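Long-range contacts in RNA-directed RNA polymerase (Infectious pancreatic necrosis virus, PDB 3ZED), which probably copies the viral RNA genome as an RNA-dependent RNA polymerase, found both free and covalently attached to the genomic RNA: residues P144-Q149 with N624-T629; E152-L157 with A587-G592. One frame throughout, in Å; residues are numbered along the deposited sequence.

Contact 1: P144-Q149 with N624-T629; sequences PETLRQ and NPLLET
Thr146 and Asn624 meet tip to tip. The amide nitrogen ND2 of Asn624 donates to Thr146 OG1 at 3.1 Å, with an N-H...O angle of 148° and the hydroxyl close to the amide plane. The same hydroxyl is hydrogen-bonded to the carbonyl oxygen of Thr142, just ahead of the helix, so it is held from its own side of the contact as well as from across it. The methyl of Thr146 sits beside the amide too, CG2 lying 3.4 Å from Asn624 OD1. Beside this polar pair the contact is apolar: Leu626 CD2 reaches Leu147 CB at 4.1 Å, and Thr146 CG2 stands 4.3 Å from Leu627 CB.

One shell out, the Asn624 amide is fixed by the helix it precedes. With CG anti to the backbone N (chi1 -176°), the amide is carried toward helix 143-156, while OD1 still accepts from Leu627 N at 3.1 Å, the donor tilted above the carbonyl plane. Beyond that, Leu147 packs on Leu128, Thr132 and Leu135 of helix 125-137, while Leu627 rests on Leu583 of helix 580-588.

The axes of 144-149 and 625-629 approach to 9.4 Å at 67°. Asn624 is thus a classical asparagine N-cap whose two amide atoms divide the work: OD1 caps helix 625-645, and ND2 ties that helix start to helix 143-156.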
loop_
_atom_site.group_PDB
_atom_site.type_symbol
_atom_site.label_atom_id
_atom_site.label_comp_id
_atom_site.label_asym_id
_atom_site.label_seq_id
_atom_site.Cartn_x
_atom_site.Cartn_y
_atom_site.Cartn_z
ATOM N N PRO B 144 -10.723 27.805 21.835
ATOM C CA PRO B 144 -11.967 27.999 21.051
ATOM C C PRO B 144 -11.902 27.390 19.645
ATOM O O PRO B 144 -12.871 26.770 19.208
ATOM C CB PRO B 144 -12.130 29.529 21.016
ATOM C CG PRO B 144 -11.401 30.009 22.253
ATOM C CD PRO B 144 -10.198 29.100 22.332
ATOM N N GLU B 145 -10.747 27.519 18.966
ATOM C CA GLU B 145 -10.545 26.952 17.637
ATOM C C GLU B 145 -10.565 25.422 17.683
ATOM O O GLU B 145 -11.070 24.822 16.748
ATOM C CB GLU B 145 -9.240 27.460 17.013
ATOM C CG GLU B 145 -9.129 27.247 15.507
ATOM C CD GLU B 145 -10.234 27.791 14.607
ATOM O OE1 GLU B 145 -10.836 28.845 14.929
ATOM O OE2 GLU B 145 -10.474 27.163 13.550
ATOM N N THR B 146 -10.062 24.798 18.767
ATOM C CA THR B 146 -10.069 23.341 18.892
ATOM C C THR B 146 -11.512 22.849 19.055
ATOM O O THR B 146 -11.908 21.900 18.384
ATOM C CB THR B 146 -9.175 22.883 20.063
ATOM O OG1 THR B 146 -7.834 23.314 19.832
ATOM C CG2 THR B 146 -9.203 21.376 20.268
ATOM N N LEU B 147 -12.293 23.489 19.944
ATOM C CA LEU B 147 -13.693 23.125 20.148
ATOM C C LEU B 147 -14.491 23.251 18.834
ATOM O O LEU B 147 -15.197 22.311 18.456
ATOM C CB LEU B 147 -14.348 23.988 21.260
ATOM C CG LEU B 147 -15.846 23.677 21.558
ATOM C CD1 LEU B 147 -16.044 22.220 21.964
ATOM C CD2 LEU B 147 -16.434 24.641 22.635
ATOM N N ARG B 148 -14.374 24.401 18.150
ATOM C CA ARG B 148 -15.104 24.635 16.898
ATOM C C ARG B 148 -14.758 23.580 15.842
ATOM O O ARG B 148 -15.663 23.032 15.200
ATOM C CB ARG B 148 -14.810 26.039 16.366
ATOM C CG ARG B 148 -15.590 27.101 17.107
ATOM C CD ARG B 148 -15.395 28.479 16.512
ATOM N NE ARG B 148 -15.441 29.507 17.547
ATOM C CZ ARG B 148 -14.384 30.198 17.964
ATOM N NH1 ARG B 148 -13.189 29.997 17.413
ATOM N NH2 ARG B 148 -14.515 31.108 18.924
ATOM N N GLN B 149 -13.456 23.240 15.731
ATOM C CA GLN B 149 -12.983 22.257 14.754
ATOM C C GLN B 149 -13.549 20.867 15.020
ATOM O O GLN B 149 -14.034 20.228 14.078
ATOM C CB GLN B 149 -11.463 22.237 14.699
ATOM C CG GLN B 149 -10.926 23.436 13.927
ATOM C CD GLN B 149 -9.432 23.591 14.026
ATOM O OE1 GLN B 149 -8.745 22.906 14.803
ATOM N NE2 GLN B 149 -8.903 24.537 13.267
ATOM N N ASN B 624 -2.010 19.856 22.275
ATOM C CA ASN B 624 -3.208 20.692 22.115
ATOM C C ASN B 624 -3.793 20.842 23.530
ATOM O O ASN B 624 -4.297 19.846 24.061
ATOM C CB ASN B 624 -4.188 20.076 21.125
ATOM C CG ASN B 624 -5.384 20.940 20.849
ATOM O OD1 ASN B 624 -6.139 21.333 21.741
ATOM N ND2 ASN B 624 -5.618 21.211 19.592
ATOM N N PRO B 625 -3.703 22.028 24.193
ATOM C CA PRO B 625 -4.078 22.089 25.605
ATOM C C PRO B 625 -5.529 21.745 25.895
ATOM O O PRO B 625 -5.770 21.025 26.861
ATOM C CB PRO B 625 -3.697 23.512 26.043
ATOM C CG PRO B 625 -3.589 24.288 24.765
ATOM C CD PRO B 625 -3.080 23.296 23.756
ATOM N N LEU B 626 -6.472 22.201 25.084
ATOM C CA LEU B 626 -7.861 21.832 25.336
ATOM C C LEU B 626 -8.081 20.335 25.115
ATOM O O LEU B 626 -8.695 19.670 25.949
ATOM C CB LEU B 626 -8.835 22.645 24.473
ATOM C CG LEU B 626 -10.313 22.595 24.922
ATOM C CD1 LEU B 626 -10.527 23.359 26.222
ATOM C CD2 LEU B 626 -11.247 23.084 23.810
ATOM N N LEU B 627 -7.576 19.810 24.012
ATOM C CA LEU B 627 -7.740 18.405 23.668
ATOM C C LEU B 627 -7.086 17.496 24.713
ATOM O O LEU B 627 -7.706 16.511 25.112
ATOM C CB LEU B 627 -7.190 18.103 22.247
ATOM C CG LEU B 627 -7.317 16.662 21.729
ATOM C CD1 LEU B 627 -8.782 16.198 21.707
ATOM C CD2 LEU B 627 -6.697 16.531 20.341
ATOM N N GLU B 628 -5.857 17.844 25.150
ATOM C CA GLU B 628 -5.098 17.098 26.134
ATOM C C GLU B 628 -5.798 17.146 27.512
ATOM O O GLU B 628 -5.867 16.117 28.160
ATOM C CB GLU B 628 -3.640 17.628 26.208
ATOM C CG GLU B 628 -2.807 17.137 27.387
ATOM C CD GLU B 628 -2.692 15.638 27.605
ATOM O OE1 GLU B 628 -2.804 14.868 26.627
ATOM O OE2 GLU B 628 -2.407 15.242 28.753
ATOM N N THR B 629 -6.340 18.305 27.937
ATOM C CA THR B 629 -7.038 18.405 29.223
ATOM C C THR B 629 -8.279 17.494 29.221
ATOM O O THR B 629 -8.440 16.709 30.164
ATOM C CB THR B 629 -7.404 19.863 29.555
ATOM O OG1 THR B 629 -6.282 20.709 29.269
ATOM C CG2 THR B 629 -7.818 20.042 31.007
#

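Contact 2: E152-L157 with A587-G592; sequences EAIATL and AAYPKG
Ala588 presses its methyl against Ala153 and Ile154 in the tightest apolar part of this contact. Ala588 CB lies 3.6 Å from Ala153 CB, and Ile154 CG1 comes equally near that methyl. With only a methyl on Ala588, the backbones come close: the CA atoms of Ile154 and Ala588 are 5.4 Å apart. Tyr589 adds the polar grip. At the far end of its ring OH donates to Ile154 O at 2.7 Å. The hydroxyl sits in the carbonyl plane on a lone pair, with a C=O...O angle of 133°. Ala153 O lies at the ring edge, 3.4 Å from Tyr589 CE2. Leu157 O stands obliquely to the ring and accepts from Gln311 NE2, while Leu157 CB packs at the ring, 4.0 Å from Tyr589 CE2.

Away from these close contacts the packing slackens. Ala155 and Thr156 point their side chains away, and Glu152 is exposed to solvent. On the other segment the chain past Tyr589 departs, Pro590 settling on Tyr608 and Arg612 of helix 604-621.

The contact therefore joins the C-terminal end of helix 143-156, with the start of strand 157-160, to the end of helix 580-588 and the residue after it. Ile154 also packs on Ile125 and Leu128 of helix 125-137, and Tyr589 lies against Gln158 and Tyr159 of strand 157-160, which pairs antiparallel with strand 299-310.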
loop_
_atom_site.group_PDB
_atom_site.type_symbol
_atom_site.label_atom_id
_atom_site.label_comp_id
_atom_site.label_asym_id
_atom_site.label_seq_id
_atom_site.Cartn_x
_atom_site.Cartn_y
_atom_site.Cartn_z
ATOM N N GLU B 152 -17.377 21.025 14.264
ATOM C CA GLU B 152 -17.555 21.095 12.809
ATOM C C GLU B 152 -17.258 19.720 12.161
ATOM O O GLU B 152 -18.002 19.308 11.279
ATOM C CB GLU B 152 -16.678 22.206 12.195
ATOM C CG GLU B 152 -16.690 22.285 10.669
ATOM C CD GLU B 152 -17.866 22.892 9.909
ATOM O OE1 GLU B 152 -18.965 23.039 10.496
ATOM O OE2 GLU B 152 -17.700 23.152 8.694
ATOM N N ALA B 153 -16.221 18.992 12.644
ATOM C CA ALA B 153 -15.907 17.646 12.125
ATOM C C ALA B 153 -17.064 16.661 12.430
ATOM O O ALA B 153 -17.469 15.916 11.547
ATOM C CB ALA B 153 -14.596 17.130 12.705
ATOM N N ILE B 154 -17.641 16.722 13.656
ATOM C CA ILE B 154 -18.773 15.880 14.049
ATOM C C ILE B 154 -19.999 16.224 13.170
ATOM O O ILE B 154 -20.703 15.311 12.725
ATOM C CB ILE B 154 -19.077 16.034 15.575
ATOM C CG1 ILE B 154 -17.965 15.360 16.438
ATOM C CG2 ILE B 154 -20.476 15.479 15.928
ATOM C CD1 ILE B 154 -17.972 15.681 17.909
ATOM N N ALA B 155 -20.215 17.531 12.891
ATOM C CA ALA B 155 -21.339 18.016 12.094
ATOM C C ALA B 155 -21.205 17.766 10.581
ATOM O O ALA B 155 -22.231 17.640 9.930
ATOM C CB ALA B 155 -21.548 19.504 12.336
ATOM N N THR B 156 -19.976 17.688 10.021
ATOM C CA THR B 156 -19.803 17.574 8.562
ATOM C C THR B 156 -19.178 16.271 8.083
ATOM O O THR B 156 -19.291 15.963 6.894
ATOM C CB THR B 156 -18.982 18.750 8.039
ATOM O OG1 THR B 156 -17.685 18.697 8.636
ATOM C CG2 THR B 156 -19.663 20.096 8.311
ATOM N N LEU B 157 -18.527 15.512 8.975
ATOM C CA LEU B 157 -17.910 14.241 8.621
ATOM C C LEU B 157 -18.751 13.052 9.103
ATOM O O LEU B 157 -19.680 13.205 9.887
ATOM C CB LEU B 157 -16.453 14.114 9.171
ATOM C CG LEU B 157 -15.438 15.214 8.831
ATOM C CD1 LEU B 157 -14.102 14.922 9.456
ATOM C CD2 LEU B 157 -15.285 15.421 7.309
ATOM N N ALA B 587 -10.356 12.466 16.478
ATOM C CA ALA B 587 -10.977 12.808 17.765
ATOM C C ALA B 587 -12.496 12.861 17.636
ATOM O O ALA B 587 -13.197 12.407 18.542
ATOM C CB ALA B 587 -10.460 14.155 18.276
ATOM N N ALA B 588 -13.008 13.413 16.520
ATOM C CA ALA B 588 -14.448 13.539 16.260
ATOM C C ALA B 588 -15.087 12.166 15.961
ATOM O O ALA B 588 -16.147 11.856 16.509
ATOM C CB ALA B 588 -14.692 14.498 15.099
ATOM N N TYR B 589 -14.445 11.361 15.092
ATOM C CA TYR B 589 -14.939 10.053 14.686
ATOM C C TYR B 589 -13.906 8.955 14.935
ATOM O O TYR B 589 -13.238 8.528 13.994
ATOM C CB TYR B 589 -15.361 10.066 13.212
ATOM C CG TYR B 589 -16.706 10.725 13.023
ATOM C CD1 TYR B 589 -17.884 10.012 13.199
ATOM C CD2 TYR B 589 -16.801 12.080 12.712
ATOM C CE1 TYR B 589 -19.128 10.629 13.066
ATOM C CE2 TYR B 589 -18.033 12.705 12.590
ATOM C CZ TYR B 589 -19.196 11.978 12.772
ATOM O OH TYR B 589 -20.414 12.606 12.661
ATOM N N PRO B 590 -13.784 8.456 16.190
ATOM C CA PRO B 590 -12.806 7.375 16.444
ATOM C C PRO B 590 -13.222 6.076 15.775
ATOM O O PRO B 590 -14.422 5.808 15.641
ATOM C CB PRO B 590 -12.807 7.224 17.973
ATOM C CG PRO B 590 -14.102 7.821 18.435
ATOM C CD PRO B 590 -14.507 8.853 17.423
ATOM N N LYS B 591 -12.234 5.294 15.300
ATOM C CA LYS B 591 -12.506 3.950 14.780
ATOM C C LYS B 591 -12.670 3.083 16.014
ATOM O O LYS B 591 -11.914 3.264 16.987
ATOM C CB LYS B 591 -11.370 3.412 13.881
ATOM C CG LYS B 591 -11.137 4.169 12.595
ATOM C CD LYS B 591 -10.089 3.485 11.742
ATOM C CE LYS B 591 -9.775 4.297 10.502
ATOM N NZ LYS B 591 -8.989 3.526 9.499
ATOM N N GLY B 592 -13.648 2.188 16.002
ATOM C CA GLY B 592 -13.847 1.263 17.110
ATOM C C GLY B 592 -12.999 0.019 16.926
ATOM O O GLY B 592 -12.107 -0.011 16.069
#

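In the fold
Both contacts use helix 143-156, and in each this helix of the palm region meets a segment of the thumb region. Contact 1 takes the helix near its start and meets the beginning of helix 625-645; contact 2, with its centre about 14 Å from that of contact 1, takes the end of the helix and meets the end of helix 580-588. Both are buried, but the centre of contact 1 lies farther out, about 32 Å from the chain centre against 24 Å. Their chemistry follows the helix ends: a capping amide serves a helix start in contact 1, whereas in contact 2 a phenol binds a carbonyl of a final turn. Helix 125-137 packs against both.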